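Local coordinates for protein putative aspartate aminotransferase (Thermus thermophilus, PDB 1IUG) that carries pyridoxal 5'-phosphate and, as a class-V aminotransferase, probably moves amino groups between substrates such as aspartate and 2-oxoglutarate, at residues V53-G58 with K220-G225; R274-R279 with V284-L289; V308-Q313 with V320-L325. All coordinates share one frame; numbering follows the deposited sequence.

Past strand 3-4 of the smaller sheet and two helices, the chain lays down strand 52-57, an outer strand of the seven-stranded sheet. Contact 1 closes a long loop when helix 215-222 comes back to that strand; 161 residues lie between segments 53-58 and 220-225. After helices 233-246 and 250-270, contact 2 closes a short hairpin, and beyond helix 295-303 contact 3 closes another. The three loops follow in series; none nests or crosses. Contacts 2 and 3 share the smaller sheet, where strands 285-288 and 320-323 are neighbours and Ala285 N lies 2.7 Å from Leu323 O. Contact 1 lies across the chain's centre from both, its nearest atoms about 17 Å from contact 3.

Contact 1 (V53-G58 with K220-G225); sequences VLILTG and KAQKEG
The one flat group that crosses between the segments is the carboxamide of Gln222, set edge-on to the backbone of Ile55, with the methyl CD2 of Leu54 over one of its faces. That methyl is 3.8 Å from Gln222 CD and stands almost directly above it. At the polar edge of the amide both heteroatoms are used. Ile55 N donates to Gln222 OE1 over 2.8 Å, nearly straight at 169°, and the donor lies in the carbonyl plane on a lone pair of OE1. The return bond, from Gln222 NE2 to Ile55 O, is also 2.8 Å but more bent, 141°, with Ile55 O somewhat out of the amide plane. One side chain therefore takes up the N-H and the C=O of a single residue, much as an adjoining strand would. The evidence for that reading is topological: strand 52-57 is outermost in the large mixed sheet of this fold type I aminotransferase, and its backbone bonds from Leu54 and Leu56 go to strand 193-198 on its other edge. Gln222 reaches the strand because its chain runs extended beyond CG (chi2 -166°). Its amide is fixed further by Glu218, whose OE1 takes a hydrogen bond from NE2. Gln222 OE1 also comes within 3.4 Å of Leu54 CA. Behind Gln222 the helix closes in a Schellman motif: Gly225 N bonds to Gln222 O, Glu226 N to Ala221 O, and Gly225 is the C-prime residue with positive phi. Phe36 and Arg40 of helix 30-47 also pack on Gln222, while Leu215 and Leu219 lie against Leu54.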
loop_
_atom_site.group_PDB
_atom_site.type_symbol
_atom_site.label_atom_id
_atom_site.label_comp_id
_atom_site.label_asym_id
_atom_site.label_seq_id
_atom_site.Cartn_x
_atom_site.Cartn_y
_atom_site.Cartn_z
ATOM N N VAL A 53 -2.982 -13.354 11.265
ATOM C CA VAL A 53 -3.013 -12.802 9.920
ATOM C C VAL A 53 -2.677 -11.321 10.046
ATOM O O VAL A 53 -3.273 -10.605 10.855
ATOM C CB VAL A 53 -4.392 -12.969 9.241
ATOM C CG1 VAL A 53 -4.322 -12.470 7.799
ATOM C CG2 VAL A 53 -4.826 -14.433 9.273
ATOM N N LEU A 54 -1.664 -10.888 9.304
ATOM C CA LEU A 54 -1.245 -9.492 9.327
ATOM C C LEU A 54 -1.752 -8.747 8.091
ATOM O O LEU A 54 -1.705 -9.272 6.975
ATOM C CB LEU A 54 0.280 -9.403 9.416
ATOM C CG LEU A 54 0.891 -9.992 10.692
ATOM C CD1 LEU A 54 2.405 -9.971 10.613
ATOM C CD2 LEU A 54 0.400 -9.221 11.908
ATOM N N ILE A 55 -2.279 -7.546 8.314
ATOM C CA ILE A 55 -2.793 -6.701 7.244
ATOM C C ILE A 55 -1.728 -5.675 6.863
ATOM O O ILE A 55 -1.300 -4.869 7.695
ATOM C CB ILE A 55 -4.061 -5.952 7.684
ATOM C CG1 ILE A 55 -5.139 -6.955 8.110
ATOM C CG2 ILE A 55 -4.556 -5.040 6.562
ATOM C CD1 ILE A 55 -6.433 -6.312 8.545
ATOM N N LEU A 56 -1.294 -5.720 5.606
ATOM C CA LEU A 56 -0.271 -4.802 5.107
ATOM C C LEU A 56 -0.853 -3.876 4.052
ATOM O O LEU A 56 -1.675 -4.290 3.232
ATOM C CB LEU A 56 0.893 -5.583 4.495
ATOM C CG LEU A 56 1.565 -6.670 5.343
ATOM C CD1 LEU A 56 2.694 -7.284 4.542
ATOM C CD2 LEU A 56 2.091 -6.105 6.651
ATOM N N THR A 57 -0.428 -2.621 4.080
ATOM C CA THR A 57 -0.901 -1.649 3.111
ATOM C C THR A 57 0.027 -1.696 1.903
ATOM O O THR A 57 1.172 -1.248 1.959
ATOM C CB THR A 57 -0.978 -0.238 3.735
ATOM O OG1 THR A 57 -1.945 -0.255 4.794
ATOM C CG2 THR A 57 -1.404 0.797 2.696
ATOM N N GLY A 58 -0.467 -2.317 0.841
ATOM C CA GLY A 58 0.293 -2.473 -0.388
ATOM C C GLY A 58 -0.348 -3.580 -1.209
ATOM O O GLY A 58 -1.363 -4.137 -0.795
ATOM N N LYS A 220 3.418 -7.146 16.770
ATOM C CA LYS A 220 3.393 -6.476 18.068
ATOM C C LYS A 220 2.223 -5.483 18.104
ATOM O O LYS A 220 1.421 -5.490 19.041
ATOM C CB LYS A 220 4.742 -5.757 18.253
ATOM C CG LYS A 220 5.105 -5.160 19.622
ATOM C CD LYS A 220 4.148 -4.083 20.116
ATOM C CE LYS A 220 4.577 -3.503 21.472
ATOM N NZ LYS A 220 5.838 -4.098 22.016
ATOM N N ALA A 221 2.110 -4.667 17.058
ATOM C CA ALA A 221 1.052 -3.664 16.956
ATOM C C ALA A 221 -0.334 -4.205 16.587
ATOM O O ALA A 221 -1.336 -3.805 17.184
ATOM C CB ALA A 221 1.459 -2.578 15.966
ATOM N N GLN A 222 -0.392 -5.098 15.602
ATOM C CA GLN A 222 -1.671 -5.648 15.151
ATOM C C GLN A 222 -2.375 -6.532 16.167
ATOM O O GLN A 222 -3.593 -6.692 16.118
ATOM C CB GLN A 222 -1.523 -6.327 13.788
ATOM C CG GLN A 222 -1.096 -5.327 12.718
ATOM C CD GLN A 222 -1.258 -5.832 11.298
ATOM O OE1 GLN A 222 -2.073 -6.713 11.022
ATOM N NE2 GLN A 222 -0.497 -5.245 10.380
ATOM N N LYS A 223 -1.607 -7.050 17.119
ATOM C CA LYS A 223 -2.139 -7.871 18.202
ATOM C C LYS A 223 -3.145 -7.020 18.988
ATOM O O LYS A 223 -4.173 -7.515 19.451
ATOM C CB LYS A 223 -1.004 -8.264 19.154
ATOM C CG LYS A 223 -0.447 -9.668 19.011
ATOM C CD LYS A 223 -1.518 -10.719 19.249
ATOM C CE LYS A 223 -0.964 -12.135 19.134
ATOM N NZ LYS A 223 0.499 -12.174 18.827
ATOM N N GLU A 224 -2.836 -5.730 19.116
ATOM C CA GLU A 224 -3.676 -4.794 19.855
ATOM C C GLU A 224 -4.642 -3.986 18.982
ATOM O O GLU A 224 -5.275 -3.047 19.459
ATOM C CB GLU A 224 -2.792 -3.844 20.675
ATOM C CG GLU A 224 -3.483 -3.259 21.909
ATOM C CD GLU A 224 -2.643 -2.210 22.628
ATOM O OE1 GLU A 224 -1.512 -2.534 23.058
ATOM O OE2 GLU A 224 -3.123 -1.062 22.765
ATOM N N GLY A 225 -4.758 -4.344 17.708
ATOM C CA GLY A 225 -5.665 -3.627 16.828
ATOM C C GLY A 225 -5.058 -2.394 16.188
ATOM O O GLY A 225 -5.778 -1.548 15.654
#

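Contact 2 (R274-R279 with V284-L289); sequences RPVPKR and VAAFYL
Tyr288 lies along the 274-279 backbone, and its side chain meets Arg274, Pro275 and Val276 in turn. CB sits 3.6 Å from Arg274 O, the same oxygen that accepts a hydrogen bond from Tyr288 N (2.9 Å). With CG beside the backbone N (chi1 -84°), the ring runs alongside the Arg274 and Pro275 carbonyls toward Val276. Its CD1 edge faces Arg274 O and Pro275 O near the ring plane, and CE1 reaches Val276 CA at 3.7 Å. Over one face, Val276 CG2 makes a CH-pi contact, 4.0 Å from the Tyr288 ring centroid and only 13° off the normal. At the tip, Tyr288 OH is 4.1 Å from Val276 CG1. Without the ring, as with an alanine here, Val276 CG2 would probably lose its aromatic face and a gap would open beside the Pro275 carbonyl. Val276 CG2 also touches Ala286 CB at 3.9 Å, so this methyl is wedged between two residues of the partner strand. The backbone pairing is that of an irregular antiparallel hairpin. Val276 N bonds to Ala286 O over 3.2 Å but approaches from above the carbonyl plane, 48° out of it. Near Arg274 a water joins the strands, accepting from Arg274 N and donating to Tyr288 O. Strand 274-275 forms an outer edge of the smaller sheet, and strand 285-288 bonds on its far side to 320-323 through Ala285 and Phe287. Tyr265 and Glu269 of helix 250-270 cover the side of Pro277 and Pro275, whereas Val320 and Arg322 of strand 320-323 lie against Val276, Ala286 and Tyr288.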
loop_
_atom_site.group_PDB
_atom_site.type_symbol
_atom_site.label_atom_id
_atom_site.label_comp_id
_atom_site.label_asym_id
_atom_site.label_seq_id
_atom_site.Cartn_x
_atom_site.Cartn_y
_atom_site.Cartn_z
ATOM N N ARG A 274 -9.226 -24.962 -26.657
ATOM C CA ARG A 274 -8.453 -25.874 -25.828
ATOM C C ARG A 274 -7.993 -25.214 -24.531
ATOM O O ARG A 274 -7.383 -24.144 -24.555
ATOM C CB ARG A 274 -7.233 -26.387 -26.606
ATOM C CG ARG A 274 -7.208 -27.895 -26.804
ATOM C CD ARG A 274 -7.184 -28.621 -25.463
ATOM N NE ARG A 274 -7.567 -30.026 -25.571
ATOM C CZ ARG A 274 -7.945 -30.781 -24.541
ATOM N NH1 ARG A 274 -7.990 -30.272 -23.314
ATOM N NH2 ARG A 274 -8.299 -32.045 -24.739
ATOM N N PRO A 275 -8.323 -25.825 -23.377
ATOM C CA PRO A 275 -7.943 -25.315 -22.053
ATOM C C PRO A 275 -6.425 -25.343 -21.878
ATOM O O PRO A 275 -5.747 -26.215 -22.420
ATOM C CB PRO A 275 -8.613 -26.309 -21.101
ATOM C CG PRO A 275 -9.822 -26.728 -21.855
ATOM C CD PRO A 275 -9.273 -26.943 -23.243
ATOM N N VAL A 276 -5.898 -24.390 -21.117
ATOM C CA VAL A 276 -4.461 -24.311 -20.874
ATOM C C VAL A 276 -3.959 -25.241 -19.763
ATOM O O VAL A 276 -2.993 -25.975 -19.964
ATOM C CB VAL A 276 -4.019 -22.855 -20.583
ATOM C CG1 VAL A 276 -2.532 -22.794 -20.278
ATOM C CG2 VAL A 276 -4.346 -21.969 -21.765
ATOM N N PRO A 277 -4.614 -25.237 -18.586
ATOM C CA PRO A 277 -4.176 -26.101 -17.482
ATOM C C PRO A 277 -4.752 -27.522 -17.471
ATOM O O PRO A 277 -5.714 -27.821 -18.177
ATOM C CB PRO A 277 -4.644 -25.322 -16.262
ATOM C CG PRO A 277 -5.974 -24.803 -16.725
ATOM C CD PRO A 277 -5.690 -24.326 -18.139
ATOM N N LYS A 278 -4.133 -28.390 -16.670
ATOM C CA LYS A 278 -4.571 -29.779 -16.499
ATOM C C LYS A 278 -5.450 -29.791 -15.249
ATOM O O LYS A 278 -6.468 -30.477 -15.191
ATOM C CB LYS A 278 -3.373 -30.711 -16.264
ATOM C CG LYS A 278 -2.278 -30.666 -17.321
ATOM C CD LYS A 278 -2.802 -31.052 -18.704
ATOM C CE LYS A 278 -1.704 -31.017 -19.773
ATOM N NZ LYS A 278 -0.361 -30.622 -19.247
ATOM N N ARG A 279 -4.996 -29.056 -14.237
ATOM C CA ARG A 279 -5.689 -28.903 -12.964
ATOM C C ARG A 279 -6.351 -27.536 -13.023
ATOM O O ARG A 279 -5.680 -26.520 -13.215
ATOM C CB ARG A 279 -4.680 -28.935 -11.820
ATOM C CG ARG A 279 -4.377 -30.310 -11.257
ATOM C CD ARG A 279 -5.619 -30.964 -10.686
ATOM N NE ARG A 279 -5.319 -31.705 -9.461
ATOM C CZ ARG A 279 -5.098 -31.142 -8.275
ATOM N NH1 ARG A 279 -5.135 -29.820 -8.134
ATOM N NH2 ARG A 279 -4.862 -31.906 -7.217
ATOM N N VAL A 284 -10.039 -18.516 -12.609
ATOM C CA VAL A 284 -9.993 -18.024 -13.981
ATOM C C VAL A 284 -10.086 -19.162 -14.992
ATOM O O VAL A 284 -9.782 -20.312 -14.670
ATOM C CB VAL A 284 -8.663 -17.227 -14.205
ATOM C CG1 VAL A 284 -7.463 -18.111 -13.909
ATOM C CG2 VAL A 284 -8.580 -16.655 -15.616
ATOM N N ALA A 285 -10.582 -18.846 -16.187
ATOM C CA ALA A 285 -10.694 -19.813 -17.278
ATOM C C ALA A 285 -9.723 -19.366 -18.372
ATOM O O ALA A 285 -9.876 -18.284 -18.950
ATOM C CB ALA A 285 -12.122 -19.860 -17.816
ATOM N N ALA A 286 -8.699 -20.179 -18.617
ATOM C CA ALA A 286 -7.691 -19.862 -19.623
ATOM C C ALA A 286 -7.852 -20.718 -20.874
ATOM O O ALA A 286 -8.002 -21.937 -20.786
ATOM C CB ALA A 286 -6.295 -20.030 -19.036
ATOM N N PHE A 287 -7.809 -20.068 -22.036
ATOM C CA PHE A 287 -7.964 -20.756 -23.314
ATOM C C PHE A 287 -6.860 -20.448 -24.312
ATOM O O PHE A 287 -6.332 -19.334 -24.348
ATOM C CB PHE A 287 -9.288 -20.368 -23.981
ATOM C CG PHE A 287 -10.508 -20.742 -23.196
ATOM C CD1 PHE A 287 -11.232 -19.769 -22.514
ATOM C CD2 PHE A 287 -10.946 -22.058 -23.155
ATOM C CE1 PHE A 287 -12.380 -20.103 -21.801
ATOM C CE2 PHE A 287 -12.092 -22.405 -22.447
ATOM C CZ PHE A 287 -12.813 -21.425 -21.766
ATOM N N TYR A 288 -6.525 -21.442 -25.130
ATOM C CA TYR A 288 -5.536 -21.254 -26.186
ATOM C C TYR A 288 -6.307 -20.628 -27.346
ATOM O O TYR A 288 -7.434 -21.038 -27.641
ATOM C CB TYR A 288 -4.946 -22.595 -26.643
ATOM C CG TYR A 288 -3.806 -23.100 -25.794
ATOM C CD1 TYR A 288 -3.960 -24.222 -24.979
ATOM C CD2 TYR A 288 -2.566 -22.460 -25.808
ATOM C CE1 TYR A 288 -2.908 -24.698 -24.199
ATOM C CE2 TYR A 288 -1.506 -22.927 -25.031
ATOM C CZ TYR A 288 -1.688 -24.047 -24.229
ATOM O OH TYR A 288 -0.649 -24.508 -23.455
ATOM N N LEU A 289 -5.729 -19.600 -27.959
ATOM C CA LEU A 289 -6.357 -18.936 -29.094
ATOM C C LEU A 289 -6.442 -19.892 -30.280
ATOM O O LEU A 289 -5.529 -20.686 -30.513
ATOM C CB LEU A 289 -5.550 -17.700 -29.506
ATOM C CG LEU A 289 -5.734 -16.410 -28.706
ATOM C CD1 LEU A 289 -4.655 -15.417 -29.092
ATOM C CD2 LEU A 289 -7.114 -15.831 -28.964
HETATM O O HOH W 1 -8.000 -23.425 -28.719
#

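Contact 3 (V308-Q313 with V320-L325); sequences VIAGGQ and VFRLSL
Hydrogen bonds between Ala310 and Arg322 set the register of this antiparallel hairpin. Arg322 N donates to Ala310 O at 2.8 Å, and Ala310 N returns a longer bond of 3.3 Å to Arg322 O, nearly straight at 174°. The Arg322 side chain adds a second grip on the same partner strand. Its chain bends at chi3 (-70°), which brings the guanidinium back to Gly311: NH2 donates to Gly311 O over a short 2.6 Å, with that oxygen in the guanidinium plane, and NE makes a weak bond to the same atom. Gly311 O is thus held by two donors of one group. Arg322 is predicted to bind substrate, and this fork is consistent with the backbone fixing the rotation of the guanidinium. On the guanidinium faces, Gln313 NE2 lies over one, with the amide and guanidinium planes 21° apart, and Ala310 CB over the opposite one, 4.0 Å from Arg322 NH2. Gln313 NE2 and Arg322 NH2 approach to 2.9 Å, but both are donors and form no bond; the polar partner of Gln313 OE1 is Lys85. Apolar contacts complete the pairing. Ile309 CG2 and Leu323 CD2 meet at 3.5 Å with the two side chains side by side. Val320 CG2 packs 3.6 Å from Gly312 CA, where a beta carbon would clash with it. Strand 320-323 runs between 307-311 and 285-288 in the smaller sheet. Tyr295 and Phe302 of helix 295-303 pack on Ile309, Phe321 and Leu323; Phe341 of helix 331-348 joins them on Phe321 and Leu323, and Leu264 of helix 250-270 on Leu323.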
loop_
_atom_site.group_PDB
_atom_site.type_symbol
_atom_site.label_atom_id
_atom_site.label_comp_id
_atom_site.label_asym_id
_atom_site.label_seq_id
_atom_site.Cartn_x
_atom_site.Cartn_y
_atom_site.Cartn_z
ATOM N N VAL A 308 -14.177 -6.379 -20.376
ATOM C CA VAL A 308 -12.721 -6.287 -20.327
ATOM C C VAL A 308 -12.177 -7.666 -19.983
ATOM O O VAL A 308 -12.578 -8.269 -18.979
ATOM C CB VAL A 308 -12.237 -5.277 -19.255
ATOM C CG1 VAL A 308 -10.719 -5.159 -19.295
ATOM C CG2 VAL A 308 -12.885 -3.910 -19.475
ATOM N N ILE A 309 -11.279 -8.162 -20.831
ATOM C CA ILE A 309 -10.666 -9.472 -20.643
ATOM C C ILE A 309 -9.150 -9.340 -20.515
ATOM O O ILE A 309 -8.600 -8.248 -20.662
ATOM C CB ILE A 309 -10.995 -10.420 -21.820
ATOM C CG1 ILE A 309 -10.322 -9.926 -23.108
ATOM C CG2 ILE A 309 -12.512 -10.509 -22.008
ATOM C CD1 ILE A 309 -10.380 -10.916 -24.245
ATOM N N ALA A 310 -8.473 -10.450 -20.236
ATOM C CA ALA A 310 -7.024 -10.429 -20.094
ATOM C C ALA A 310 -6.346 -11.374 -21.079
ATOM O O ALA A 310 -6.968 -12.303 -21.594
ATOM C CB ALA A 310 -6.628 -10.773 -18.662
ATOM N N GLY A 311 -5.068 -11.120 -21.344
ATOM C CA GLY A 311 -4.323 -11.954 -22.268
ATOM C C GLY A 311 -3.262 -12.786 -21.578
ATOM O O GLY A 311 -3.262 -12.918 -20.354
ATOM N N GLY A 312 -2.347 -13.335 -22.372
ATOM C CA GLY A 312 -1.277 -14.153 -21.832
ATOM C C GLY A 312 -0.040 -13.368 -21.443
ATOM O O GLY A 312 0.146 -12.231 -21.873
ATOM N N GLN A 313 0.805 -13.992 -20.628
ATOM C CA GLN A 313 2.047 -13.388 -20.153
ATOM C C GLN A 313 3.189 -14.372 -20.405
ATOM O O GLN A 313 2.964 -15.584 -20.482
ATOM C CB GLN A 313 1.941 -13.081 -18.652
ATOM C CG GLN A 313 0.790 -12.140 -18.275
ATOM C CD GLN A 313 -0.088 -12.696 -17.159
ATOM O OE1 GLN A 313 -0.227 -12.086 -16.096
ATOM N NE2 GLN A 313 -0.690 -13.857 -17.402
ATOM N N VAL A 320 -2.861 -16.921 -25.760
ATOM C CA VAL A 320 -4.081 -17.238 -25.007
ATOM C C VAL A 320 -4.900 -16.031 -24.533
ATOM O O VAL A 320 -4.484 -14.881 -24.685
ATOM C CB VAL A 320 -3.748 -18.072 -23.729
ATOM C CG1 VAL A 320 -2.965 -19.333 -24.075
ATOM C CG2 VAL A 320 -2.979 -17.221 -22.724
ATOM N N PHE A 321 -6.076 -16.319 -23.971
ATOM C CA PHE A 321 -6.946 -15.286 -23.423
ATOM C C PHE A 321 -7.570 -15.788 -22.143
ATOM O O PHE A 321 -7.677 -17.003 -21.955
ATOM C CB PHE A 321 -7.994 -14.807 -24.415
ATOM C CG PHE A 321 -9.121 -15.738 -24.702
ATOM C CD1 PHE A 321 -10.366 -15.567 -24.109
ATOM C CD2 PHE A 321 -8.958 -16.761 -25.629
ATOM C CE1 PHE A 321 -11.433 -16.395 -24.436
ATOM C CE2 PHE A 321 -10.018 -17.596 -25.966
ATOM C CZ PHE A 321 -11.258 -17.412 -25.368
ATOM N N ARG A 322 -7.989 -14.903 -21.248
ATOM C CA ARG A 322 -8.558 -15.355 -20.005
ATOM C C ARG A 322 -9.749 -14.589 -19.587
ATOM O O ARG A 322 -9.897 -13.388 -19.783
ATOM C CB ARG A 322 -7.513 -15.363 -18.903
ATOM C CG ARG A 322 -6.411 -16.380 -19.170
ATOM C CD ARG A 322 -5.288 -16.232 -18.179
ATOM N NE ARG A 322 -4.561 -15.002 -18.435
ATOM C CZ ARG A 322 -4.130 -14.178 -17.468
ATOM N NH1 ARG A 322 -4.345 -14.479 -16.200
ATOM N NH2 ARG A 322 -3.493 -13.064 -17.798
ATOM N N LEU A 323 -10.602 -15.388 -19.011
ATOM C CA LEU A 323 -11.891 -14.981 -18.550
ATOM C C LEU A 323 -12.063 -15.306 -17.096
ATOM O O LEU A 323 -11.631 -16.353 -16.624
ATOM C CB LEU A 323 -12.991 -15.655 -19.371
ATOM C CG LEU A 323 -13.083 -15.285 -20.857
ATOM C CD1 LEU A 323 -14.165 -16.110 -21.542
ATOM C CD2 LEU A 323 -13.349 -13.798 -21.039
ATOM N N SER A 324 -12.690 -14.401 -16.347
ATOM C CA SER A 324 -12.920 -14.642 -14.925
ATOM C C SER A 324 -14.180 -14.015 -14.332
ATOM O O SER A 324 -14.437 -12.817 -14.488
ATOM C CB SER A 324 -11.706 -14.188 -14.116
ATOM O OG SER A 324 -11.878 -14.467 -12.737
ATOM N N LEU A 325 -14.945 -14.843 -13.625
ATOM C CA LEU A 325 -16.169 -14.414 -12.959
ATOM C C LEU A 325 -15.921 -14.369 -11.455
ATOM O O LEU A 325 -16.850 -14.484 -10.656
ATOM C CB LEU A 325 -17.314 -15.376 -13.277
ATOM C CG LEU A 325 -17.949 -15.200 -14.656
ATOM C CD1 LEU A 325 -18.843 -16.378 -15.007
ATOM C CD2 LEU A 325 -18.730 -13.897 -14.666
#